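Malonyl CoA reductase (malonate semialdehyde-forming) (Sulfolobus tokodaii, PDB 2EP5) probably catalyses the NADP-dependent interconversion of malonyl-CoA and 3-oxopropanoate. Local coordinates at residues Leu271-Gln274 with Thr279-Lys282; Asn121-Trp126 with Thr337-Glu342. All coordinates share one frame; numbering follows the deposited sequence.

Contact 1. Residues Leu271-Gln274 with Thr279-Lys282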
loop_
_atom_site.group_PDB
_atom_site.type_symbol
_atom_site.label_atom_id
_atom_site.label_comp_id
_atom_site.label_asym_id
_atom_site.label_seq_id
_atom_site.Cartn_x
_atom_site.Cartn_y
_atom_site.Cartn_z
ATOM N N LEU A 271 25.889 -4.976 -30.302
ATOM C CA LEU A 271 25.412 -5.628 -31.518
ATOM C C LEU A 271 23.900 -5.537 -31.708
ATOM O O LEU A 271 23.425 -5.283 -32.817
ATOM C CB LEU A 271 25.857 -7.093 -31.534
ATOM C CG LEU A 271 25.460 -7.950 -32.741
ATOM C CD1 LEU A 271 26.505 -9.037 -32.964
ATOM C CD2 LEU A 271 24.083 -8.558 -32.519
ATOM N N PRO A 272 23.121 -5.752 -30.630
ATOM C CA PRO A 272 21.660 -5.674 -30.751
ATOM C C PRO A 272 21.196 -4.307 -31.272
ATOM O O PRO A 272 20.220 -4.218 -32.018
ATOM C CB PRO A 272 21.179 -5.950 -29.328
ATOM C CG PRO A 272 22.240 -6.872 -28.789
ATOM C CD PRO A 272 23.516 -6.232 -29.292
ATOM N N GLN A 273 21.894 -3.246 -30.875
ATOM C CA GLN A 273 21.549 -1.895 -31.321
ATOM C C GLN A 273 22.031 -1.661 -32.752
ATOM O O GLN A 273 21.381 -0.976 -33.538
ATOM C CB GLN A 273 22.188 -0.840 -30.410
ATOM C CG GLN A 273 21.517 -0.650 -29.061
ATOM C CD GLN A 273 21.652 -1.855 -28.145
ATOM O OE1 GLN A 273 22.734 -2.438 -28.015
ATOM N NE2 GLN A 273 20.558 -2.221 -27.489
ATOM N N GLN A 274 23.181 -2.235 -33.078
ATOM C CA GLN A 274 23.768 -2.076 -34.396
ATOM C C GLN A 274 22.970 -2.772 -35.490
ATOM O O GLN A 274 22.814 -2.236 -36.583
ATOM C CB GLN A 274 25.201 -2.599 -34.379
ATOM C CG GLN A 274 26.141 -1.770 -33.519
ATOM C CD GLN A 274 27.424 -2.513 -33.186
ATOM O OE1 GLN A 274 27.986 -3.215 -34.029
ATOM N NE2 GLN A 274 27.897 -2.355 -31.953
ATOM N N THR A 279 13.665 -6.412 -30.681
ATOM C CA THR A 279 13.501 -6.283 -29.240
ATOM C C THR A 279 14.619 -5.496 -28.541
ATOM O O THR A 279 14.598 -5.330 -27.318
ATOM C CB THR A 279 13.360 -7.675 -28.609
ATOM O OG1 THR A 279 12.282 -8.362 -29.252
ATOM C CG2 THR A 279 13.063 -7.578 -27.107
ATOM N N ALA A 280 15.578 -4.998 -29.316
ATOM C CA ALA A 280 16.685 -4.222 -28.759
ATOM C C ALA A 280 16.325 -2.742 -28.608
ATOM O O ALA A 280 15.910 -2.098 -29.567
ATOM C CB ALA A 280 17.909 -4.353 -29.643
ATOM N N PRO A 281 16.490 -2.180 -27.402
ATOM C CA PRO A 281 16.165 -0.760 -27.210
ATOM C C PRO A 281 17.232 0.101 -27.887
ATOM O O PRO A 281 18.355 -0.362 -28.080
ATOM C CB PRO A 281 16.182 -0.611 -25.693
ATOM C CG PRO A 281 17.289 -1.536 -25.298
ATOM C CD PRO A 281 17.029 -2.771 -26.163
ATOM N N LYS A 282 16.890 1.336 -28.252
ATOM C CA LYS A 282 17.855 2.228 -28.898
ATOM C C LYS A 282 19.015 2.583 -27.962
ATOM O O LYS A 282 20.159 2.703 -28.400
ATOM C CB LYS A 282 17.178 3.518 -29.365
ATOM C CG LYS A 282 16.799 3.568 -30.837
ATOM C CD LYS A 282 15.532 2.784 -31.134
ATOM C CE LYS A 282 14.953 3.167 -32.502
ATOM N NZ LYS A 282 14.577 4.617 -32.575
#
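Gln273 reaches Pro281 because its chain is bent: CG lies beside the backbone N and anti to the carbonyl carbon (chi1 -76°), and a turn at chi2 (67°) carries the amide to the loop. In this part of the dimerisation-domain family region the chain leaves the short helix 271-274 and, as an irregular segment before strand 285-287, comes back alongside it. NE2 of Gln273 donates to the backbone O of Pro281 at 2.9 Å. The N-H...O angle of 164° shows a nearly straight bond; the acceptor lies in the amide plane of Gln273, and NE2 in the carbonyl plane of Pro281. OE1 accepts from the backbone N of Ser270, and NE2 has a second acceptor in Glu123 OE2, which together support the assigned amide orientation. Cutting Gln273 back to an alanine is likely to leave the Pro281 carbonyl and the Ser270 N-H without their side-chain partner. Beside this polar tie, Ala280 points its methyl at Pro272, the pair with the closest CA atoms across the contact (5.6 Å). Ala280 CB packs 3.7 Å from Pro272 CB and sits 3.3 Å from the backbone O of Pro272.

Contact 2. Residues Asn121-Trp126 with Thr337-Glu342; sequences NPEINW and TILTVE
Pro122 meets Leu339 and Thr340 where a short helical turn of the nucleotide-binding domain, 122-125, packs on the long C-terminal helix 334-347. The last helix of the chain thus returns to the Rossmann-type domain: its other flank, through Ile338, touches Met23 and Leu24 of helix 15-24. The tight part is small and apolar. Leu339 sends CD1 against the CB-CG side of Pro122, 3.3 Å from Pro122 CB and 3.4 Å from Pro122 CG. The Leu339 torsions, chi1 -144° and chi2 -146°, both depart from staggered values; the close approach and the unusual torsions may reflect strain or an imperfect fit at 2.40 Å resolution, and the tightness is doubtful in detail. The looser part is equally buried, so the contrast is one of spacing rather than of solvent. Thr340 lies at about a right angle to the proline, with OG1 3.8 Å from Pro122 CG; that hydroxyl is engaged instead with the backbone O of Ile336 and with Asn148. Glu123 is also more distant: its OE1 comes within 3.8 Å of Leu339 CD1, while the carboxylate's charge is met by a salt bridge to Arg331. Within 121-126, besides the backbone bond from Asn125 N to Asn121 O, Asn125 OD1 accepts from the backbone N of Asn121 at 3.1 Å in the carbonyl plane. The backbone O of Pro122 lies in the plane of the Trp126 indole at its edge, 3.3 Å from CD1 of that ring.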
loop_
_atom_site.group_PDB
_atom_site.type_symbol
_atom_site.label_atom_id
_atom_site.label_comp_id
_atom_site.label_asym_id
_atom_site.label_seq_id
_atom_site.Cartn_x
_atom_site.Cartn_y
_atom_site.Cartn_z
ATOM N N ASN A 121 22.973 -12.129 -21.977
ATOM C CA ASN A 121 22.345 -10.835 -21.768
ATOM C C ASN A 121 22.943 -10.171 -23.006
ATOM O O ASN A 121 24.056 -9.638 -22.967
ATOM C CB ASN A 121 22.819 -10.138 -20.488
ATOM C CG ASN A 121 21.967 -8.917 -20.158
ATOM O OD1 ASN A 121 21.114 -8.521 -20.956
ATOM N ND2 ASN A 121 22.191 -8.316 -18.988
ATOM N N PRO A 122 22.208 -10.224 -24.131
ATOM C CA PRO A 122 22.563 -9.686 -25.452
ATOM C C PRO A 122 23.664 -8.622 -25.525
ATOM O O PRO A 122 24.773 -8.898 -25.981
ATOM C CB PRO A 122 21.223 -9.199 -25.985
ATOM C CG PRO A 122 20.291 -10.244 -25.476
ATOM C CD PRO A 122 20.745 -10.407 -24.037
ATOM N N GLU A 123 23.354 -7.410 -25.086
ATOM C CA GLU A 123 24.316 -6.315 -25.121
ATOM C C GLU A 123 25.620 -6.621 -24.387
ATOM O O GLU A 123 26.698 -6.234 -24.827
ATOM C CB GLU A 123 23.697 -5.044 -24.517
ATOM C CG GLU A 123 22.564 -4.423 -25.330
ATOM C CD GLU A 123 21.198 -5.017 -25.024
ATOM O OE1 GLU A 123 21.132 -6.148 -24.507
ATOM O OE2 GLU A 123 20.182 -4.359 -25.319
ATOM N N ILE A 124 25.519 -7.330 -23.275
ATOM C CA ILE A 124 26.683 -7.630 -22.457
ATOM C C ILE A 124 27.660 -8.705 -22.953
ATOM O O ILE A 124 28.871 -8.476 -22.975
ATOM C CB ILE A 124 26.231 -7.989 -21.021
ATOM C CG1 ILE A 124 25.236 -6.940 -20.516
ATOM C CG2 ILE A 124 27.427 -8.049 -20.088
ATOM C CD1 ILE A 124 25.759 -5.514 -20.565
ATOM N N ASN A 125 27.151 -9.870 -23.347
ATOM C CA ASN A 125 28.040 -10.944 -23.778
ATOM C C ASN A 125 27.519 -11.830 -24.909
ATOM O O ASN A 125 27.547 -13.055 -24.802
ATOM C CB ASN A 125 28.392 -11.823 -22.570
ATOM C CG ASN A 125 27.173 -12.502 -21.974
ATOM O OD1 ASN A 125 26.057 -12.000 -22.081
ATOM N ND2 ASN A 125 27.382 -13.639 -21.330
ATOM N N TRP A 126 27.060 -11.220 -25.996
ATOM C CA TRP A 126 26.561 -12.000 -27.120
ATOM C C TRP A 126 27.642 -12.929 -27.676
ATOM O O TRP A 126 27.344 -14.030 -28.142
ATOM C CB TRP A 126 26.043 -11.081 -28.226
ATOM C CG TRP A 126 27.027 -10.069 -28.711
ATOM C CD1 TRP A 126 27.235 -8.815 -28.210
ATOM C CD2 TRP A 126 27.926 -10.213 -29.815
ATOM N NE1 TRP A 126 28.203 -8.169 -28.938
ATOM C CE2 TRP A 126 28.646 -9.004 -29.929
ATOM C CE3 TRP A 126 28.194 -11.250 -30.721
ATOM C CZ2 TRP A 126 29.616 -8.800 -30.913
ATOM C CZ3 TRP A 126 29.160 -11.048 -31.700
ATOM C CH2 TRP A 126 29.859 -9.829 -31.788
ATOM N N THR A 337 15.170 -12.995 -23.294
ATOM C CA THR A 337 15.100 -14.320 -23.893
ATOM C C THR A 337 14.785 -14.154 -25.378
ATOM O O THR A 337 15.415 -14.765 -26.240
ATOM C CB THR A 337 13.994 -15.168 -23.250
ATOM O OG1 THR A 337 14.308 -15.393 -21.875
ATOM C CG2 THR A 337 13.863 -16.514 -23.965
ATOM N N ILE A 338 13.803 -13.311 -25.664
ATOM C CA ILE A 338 13.388 -13.056 -27.035
ATOM C C ILE A 338 14.520 -12.352 -27.781
ATOM O O ILE A 338 14.782 -12.643 -28.952
ATOM C CB ILE A 338 12.090 -12.195 -27.046
ATOM C CG1 ILE A 338 10.921 -13.033 -26.513
ATOM C CG2 ILE A 338 11.796 -11.677 -28.447
ATOM C CD1 ILE A 338 9.650 -12.238 -26.248
ATOM N N LEU A 339 15.200 -11.438 -27.095
ATOM C CA LEU A 339 16.304 -10.701 -27.705
ATOM C C LEU A 339 17.458 -11.664 -27.976
ATOM O O LEU A 339 18.204 -11.510 -28.948
ATOM C CB LEU A 339 16.790 -9.578 -26.775
ATOM C CG LEU A 339 17.255 -8.260 -27.412
ATOM C CD1 LEU A 339 18.392 -7.687 -26.589
ATOM C CD2 LEU A 339 17.712 -8.458 -28.838
ATOM N N THR A 340 17.608 -12.660 -27.107
ATOM C CA THR A 340 18.670 -13.639 -27.272
ATOM C C THR A 340 18.420 -14.435 -28.539
ATOM O O THR A 340 19.351 -14.706 -29.295
ATOM C CB THR A 340 18.759 -14.589 -26.055
ATOM O OG1 THR A 340 19.082 -13.828 -24.883
ATOM C CG2 THR A 340 19.844 -15.644 -26.275
ATOM N N VAL A 341 17.160 -14.798 -28.780
ATOM C CA VAL A 341 16.820 -15.547 -29.989
ATOM C C VAL A 341 17.097 -14.683 -31.226
ATOM O O VAL A 341 17.655 -15.165 -32.215
ATOM C CB VAL A 341 15.326 -15.988 -30.021
ATOM C CG1 VAL A 341 15.052 -16.769 -31.298
ATOM C CG2 VAL A 341 14.998 -16.850 -28.811
ATOM N N GLU A 342 16.722 -13.407 -31.167
ATOM C CA GLU A 342 16.958 -12.522 -32.309
ATOM C C GLU A 342 18.453 -12.487 -32.650
ATOM O O GLU A 342 18.838 -12.589 -33.817
ATOM C CB GLU A 342 16.454 -11.104 -32.010
ATOM C CG GLU A 342 15.051 -11.068 -31.417
ATOM C CD GLU A 342 14.481 -9.662 -31.291
ATOM O OE1 GLU A 342 15.259 -8.696 -31.153
ATOM O OE2 GLU A 342 13.243 -9.523 -31.314
#

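In sequence, both segments of contact 1 fall between the two segments of contact 2, and the centres of the two contacts lie about 9 Å apart. Two probable hydrogen bonds join them: Thr279 OG1 to Glu342 OE2 at 2.6 Å, and Gln273 NE2 to Glu123 OE2 at 3.1 Å. The first ties the loop 279-282 to the C-terminal helix, the second ties helix 271-274 to the turn 122-125. Apolar packing adds to this, with Leu271 CD1 3.6 Å from Trp126 CZ3. Together they are consistent with one junction between the nucleotide-binding and dimerisation regions. Both contacts lie away from the predicted catalytic residues Cys151 and His244, and no other subunit touches their segments.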